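Side-chain contacts in AA9 family lytic polysaccharide monooxygenase B (Heterobasidion irregulare TC 32-1, PDB 5NNS), which oxidises the C1 side of glycosidic bonds in cellulose and related polysaccharides with a copper centre, breaking the chains by means of O2 or H2O2: residues 187-191 with 192-196; 121-125 with 126-130. One frame throughout, in Å; residues are numbered along the deposited sequence. Where two conformers were deposited one is given.

Contact 1: residues 187-191 with 192-196; sequences YLVKL and PGAYS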
loop_
_atom_site.group_PDB
_atom_site.type_symbol
_atom_site.label_atom_id
_atom_site.label_comp_id
_atom_site.label_asym_id
_atom_site.label_seq_id
_atom_site.Cartn_x
_atom_site.Cartn_y
_atom_site.Cartn_z
ATOM N N TYR A 187 -3.648 3.163 16.324
ATOM C CA TYR A 187 -3.008 2.696 15.078
ATOM C C TYR A 187 -3.859 2.945 13.841
ATOM O O TYR A 187 -3.371 2.788 12.726
ATOM C CB TYR A 187 -2.716 1.201 15.157
ATOM C CG TYR A 187 -1.687 0.843 16.187
ATOM C CD1 TYR A 187 -2.048 0.649 17.518
ATOM C CD2 TYR A 187 -0.347 0.695 15.836
ATOM C CE1 TYR A 187 -1.103 0.312 18.472
ATOM C CE2 TYR A 187 0.610 0.361 16.780
ATOM C CZ TYR A 187 0.230 0.168 18.098
ATOM O OH TYR A 187 1.172 -0.167 19.042
ATOM N N LEU A 188 -5.124 3.322 14.042
ATOM C CA LEU A 188 -6.092 3.441 12.959
ATOM C C LEU A 188 -6.121 4.861 12.396
ATOM O O LEU A 188 -6.172 5.833 13.150
ATOM C CB LEU A 188 -7.483 3.027 13.449
ATOM C CG LEU A 188 -7.607 1.599 14.003
ATOM C CD1 LEU A 188 -8.997 1.346 14.570
ATOM C CD2 LEU A 188 -7.277 0.563 12.936
ATOM N N VAL A 189 -6.068 4.968 11.067
ATOM C CA VAL A 189 -6.139 6.256 10.371
ATOM C C VAL A 189 -7.066 6.171 9.159
ATOM O O VAL A 189 -7.506 5.091 8.764
ATOM C CB VAL A 189 -4.735 6.754 9.928
ATOM C CG1 VAL A 189 -3.839 6.951 11.142
ATOM C CG2 VAL A 189 -4.086 5.799 8.928
ATOM N N LYS A 190 -7.351 7.330 8.581
ATOM C CA LYS A 190 -8.143 7.447 7.367
ATOM C C LYS A 190 -7.230 7.805 6.200
ATOM O O LYS A 190 -6.137 8.362 6.390
ATOM C CB LYS A 190 -9.194 8.542 7.533
ATOM C CG LYS A 190 -10.155 8.357 8.709
ATOM C CD LYS A 190 -11.283 7.372 8.419
ATOM C CE LYS A 190 -12.574 7.809 9.109
ATOM N NZ LYS A 190 -13.573 6.705 9.278
ATOM N N LEU A 191 -7.701 7.493 4.996
ATOM C CA LEU A 191 -6.993 7.805 3.755
ATOM C C LEU A 191 -7.968 8.383 2.726
ATOM O O LEU A 191 -8.771 7.624 2.179
ATOM C CB LEU A 191 -6.325 6.541 3.200
ATOM C CG LEU A 191 -5.136 6.031 4.028
ATOM C CD1 LEU A 191 -4.733 4.639 3.570
ATOM C CD2 LEU A 191 -3.951 6.997 3.953
ATOM N N PRO A 192 -7.937 9.697 2.454
ATOM C CA PRO A 192 -7.027 10.677 3.073
ATOM C C PRO A 192 -7.329 10.973 4.547
ATOM O O PRO A 192 -8.384 10.589 5.066
ATOM C CB PRO A 192 -7.274 11.940 2.239
ATOM C CG PRO A 192 -8.713 11.824 1.840
ATOM C CD PRO A 192 -8.927 10.352 1.576
ATOM N N GLY A 193 -6.400 11.676 5.190
ATOM C CA GLY A 193 -6.478 12.013 6.612
ATOM C C GLY A 193 -5.161 11.746 7.314
ATOM O O GLY A 193 -4.719 12.550 8.133
ATOM N N ALA A 194 -4.539 10.615 6.983
ATOM C CA ALA A 194 -3.280 10.179 7.607
ATOM C C ALA A 194 -2.087 11.057 7.265
ATOM O O ALA A 194 -1.194 11.226 8.095
ATOM C CB ALA A 194 -2.969 8.742 7.205
ATOM N N TYR A 195 -2.071 11.577 6.033
ATOM C CA TYR A 195 -0.926 12.304 5.487
ATOM C C TYR A 195 -1.260 13.772 5.278
ATOM O O TYR A 195 -2.416 14.125 5.059
ATOM C CB TYR A 195 -0.509 11.714 4.131
ATOM C CG TYR A 195 -0.180 10.224 4.115
ATOM C CD1 TYR A 195 0.544 9.620 5.147
ATOM C CD2 TYR A 195 -0.561 9.422 3.033
ATOM C CE1 TYR A 195 0.845 8.261 5.108
ATOM C CE2 TYR A 195 -0.258 8.066 2.989
ATOM C CZ TYR A 195 0.445 7.488 4.025
ATOM O OH TYR A 195 0.739 6.139 3.984
ATOM N N SER A 196 -0.239 14.621 5.334
ATOM C CA SER A 196 -0.361 16.013 4.902
ATOM C C SER A 196 1.002 16.593 4.557
ATOM O O SER A 196 2.039 16.015 4.886
ATOM C CB SER A 196 -1.039 16.880 5.970
ATOM O OG SER A 196 -0.156 17.213 7.026
#

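Contact 2: residues 121-125 with 126-130; sequences SGTWG and MGQLV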
loop_
_atom_site.group_PDB
_atom_site.type_symbol
_atom_site.label_atom_id
_atom_site.label_comp_id
_atom_site.label_asym_id
_atom_site.label_seq_id
_atom_site.Cartn_x
_atom_site.Cartn_y
_atom_site.Cartn_z
ATOM N N SER A 121 22.150 9.196 -0.390
ATOM C CA SER A 121 23.082 8.102 -0.721
ATOM C C SER A 121 22.829 6.789 0.047
ATOM O O SER A 121 23.619 5.846 -0.074
ATOM C CB SER A 121 24.524 8.556 -0.471
ATOM O OG SER A 121 24.869 8.426 0.897
ATOM N N GLY A 122 21.715 6.697 0.768
ATOM C CA GLY A 122 21.439 5.558 1.651
ATOM C C GLY A 122 20.659 4.433 0.992
ATOM O O GLY A 122 20.421 4.439 -0.215
ATOM N N THR A 123 20.272 3.456 1.804
ATOM C CA THR A 123 19.468 2.331 1.360
ATOM C C THR A 123 18.034 2.536 1.831
ATOM O O THR A 123 17.786 2.688 3.031
ATOM C CB THR A 123 20.011 1.010 1.934
ATOM O OG1 THR A 123 21.346 0.815 1.467
ATOM C CG2 THR A 123 19.145 -0.180 1.505
ATOM N N TRP A 124 17.110 2.529 0.875
ATOM C CA TRP A 124 15.679 2.668 1.135
ATOM C C TRP A 124 14.934 1.366 0.853
ATOM O O TRP A 124 15.378 0.545 0.047
ATOM C CB TRP A 124 15.091 3.768 0.249
ATOM C CG TRP A 124 15.553 5.166 0.550
ATOM C CD1 TRP A 124 16.631 5.809 0.016
ATOM C CD2 TRP A 124 14.921 6.101 1.423
ATOM N NE1 TRP A 124 16.718 7.093 0.515
ATOM C CE2 TRP A 124 15.682 7.295 1.384
ATOM C CE3 TRP A 124 13.794 6.048 2.245
ATOM C CZ2 TRP A 124 15.343 8.420 2.127
ATOM C CZ3 TRP A 124 13.461 7.167 2.996
ATOM C CH2 TRP A 124 14.235 8.337 2.930
ATOM N N GLY A 125 13.788 1.195 1.510
ATOM C CA GLY A 125 12.868 0.092 1.217
ATOM C C GLY A 125 12.521 -0.036 -0.260
ATOM O O GLY A 125 12.433 -1.142 -0.794
ATOM N N MET A 126 12.342 1.101 -0.927
ATOM C CA MET A 126 12.008 1.118 -2.352
ATOM C C MET A 126 13.135 0.554 -3.209
ATOM O O MET A 126 12.870 -0.131 -4.200
ATOM C CB MET A 126 11.665 2.535 -2.809
ATOM C CG MET A 126 10.899 2.596 -4.117
ATOM S SD MET A 126 10.458 4.292 -4.548
ATOM C CE MET A 126 9.326 4.689 -3.224
ATOM N N GLY A 127 14.381 0.855 -2.831
ATOM C CA GLY A 127 15.559 0.222 -3.423
ATOM C C GLY A 127 15.629 -1.274 -3.169
ATOM O O GLY A 127 16.062 -2.030 -4.036
ATOM N N GLN A 128 15.205 -1.698 -1.982
ATOM C CA GLN A 128 15.131 -3.126 -1.652
ATOM C C GLN A 128 14.048 -3.847 -2.469
ATOM O O GLN A 128 14.256 -4.969 -2.911
ATOM C CB GLN A 128 14.896 -3.334 -0.148
ATOM C CG GLN A 128 16.090 -2.968 0.717
ATOM C CD GLN A 128 15.800 -3.085 2.205
ATOM O OE1 GLN A 128 14.680 -2.838 2.653
ATOM N NE2 GLN A 128 16.816 -3.453 2.980
ATOM N N LEU A 129 12.903 -3.189 -2.650
ATOM C CA LEU A 129 11.807 -3.701 -3.479
ATOM C C LEU A 129 12.273 -3.980 -4.917
ATOM O O LEU A 129 12.049 -5.068 -5.443
ATOM C CB LEU A 129 10.646 -2.699 -3.476
ATOM C CG LEU A 129 9.328 -3.029 -4.192
ATOM C CD1 LEU A 129 8.195 -2.327 -3.472
ATOM C CD2 LEU A 129 9.328 -2.641 -5.667
ATOM N N VAL A 130 12.949 -3.005 -5.522
ATOM C CA VAL A 130 13.489 -3.145 -6.885
ATOM C C VAL A 130 14.455 -4.336 -6.947
ATOM O O VAL A 130 14.347 -5.181 -7.838
ATOM C CB VAL A 130 14.193 -1.847 -7.357
ATOM C CG1 VAL A 130 14.932 -2.055 -8.674
ATOM C CG2 VAL A 130 13.197 -0.698 -7.493
#

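Contact 1: residues 187-191 with 192-196
Val189 and Leu191 close on the methyl of Ala194 through their side-chain torsions. In Val189, chi1 of -61° wedges CG2 between the backbone N and the carbonyl carbon, and this branch meets Ala194 CB at 3.6 Å. Leu191 has its CG opposite the carbonyl carbon (chi1 -70°); CD1 continues the chain in extended fashion, and the other branch, CD2, comes to 3.8 Å from Ala194 CB. The same CD2 lies 4.0 Å from Tyr195 CE2, meeting the ring at a slant. Ala194 CB also rests over one face of that ring, displaced toward its rim, so a small methyl serves as filler among three larger side chains.

The chain can fold back this sharply because the Leu191-Pro192 peptide is cis. Lys190 to Gly193 form a proline turn close to type VIb, with the end CA atoms of Lys190 and Gly193 4.9 Å apart. Gly193 has a positive phi, where a CB would collide with the preceding carbonyl oxygen. The turn is closed one residue later: Ala194 N donates to Lys190 O at 2.8 Å, a bent bond of 132° with the donor tilted from the carbonyl plane.

This turn belongs to the long C-terminal loop that AA9 enzymes lay along their beta-sandwich. On its inner side Leu191 packs on Arg152 and Trp106, while the buried Tyr195 nearly parallels the ring of Phe166 and gives its OH a hydrogen bond partner in Glu154 OE1. Lys190 leads away from the turn, and its long chain brings NZ to Ser103 O.

Contact 2: residues 121-125 with 126-130
The carboxamide of Gln128 reaches back over the start of its helix, with OE1 3.7 Å from Gly125 CA, which approaches from obliquely above the amide plane. The other flat group, the indole of Trp124, turns away from the helix: its edge atom NE1 is hydrogen-bonded to Leu119 O, its ring meets Tyr215 edge-to-face, and Leu114 and Ile82 pack against it. Of the Trp124 side chain, it is CB that stays close to the following turn, 4.0 Å from Met126 N.

Gln128 gets there because its CG stands opposite its own carbonyl carbon (chi1 -70°) and the rest of the chain is extended. Its methylenes make the closer contacts, CB 3.4 Å from Gly125 O and CG 3.6 Å from Trp124 O, and CG also lies 4.2 Å from Thr123 CG2, so an amide on an aliphatic stem suits a place that is only partly exposed.

Here the edge strand 123-124 of the six-stranded sheet runs straight into the short helix 125-131 of this beta-sandwich. Trp124 holds the N-cap position, and its carbonyl O accepts Gln128 N at 3.0 Å. The next rung follows at once, with Leu129 N to Gly125 O at 2.8 Å, the two bonds about equally straight. Gly125, without a side chain, fits the buried junction between strand and helix.

Met126 and Leu129 turn apolar chains into the interior, both against Leu155 of strand 147-157, and the unbranched thioether chain of Met126, its CG opposite the backbone N (chi1 -162°) and its end bent, reaches Trp78 and the copper ligand His80, about 4 Å away between side chains, making it a second-shell neighbour of the metal site.

How the contacts relate
Both contacts are local, partly buried changes of chain direction, but they lie on different parts of the sandwich, centres 24 Å apart and nearest atoms about 11 Å apart. Contact 1 folds an irregular loop back with a cis-proline, and its side chains meet one another directly. In contact 2 a strand turns into a helix, so backbone hydrogen bonds dominate and the side chains mostly diverge into separate surroundings. Strands 106-116 and 147-157 receive side chains from both. Contact 2 has the larger buried share and comes nearer the copper ligands through Met126; Tyr195 of contact 1 remains about 10 Å from Tyr167, between side chains.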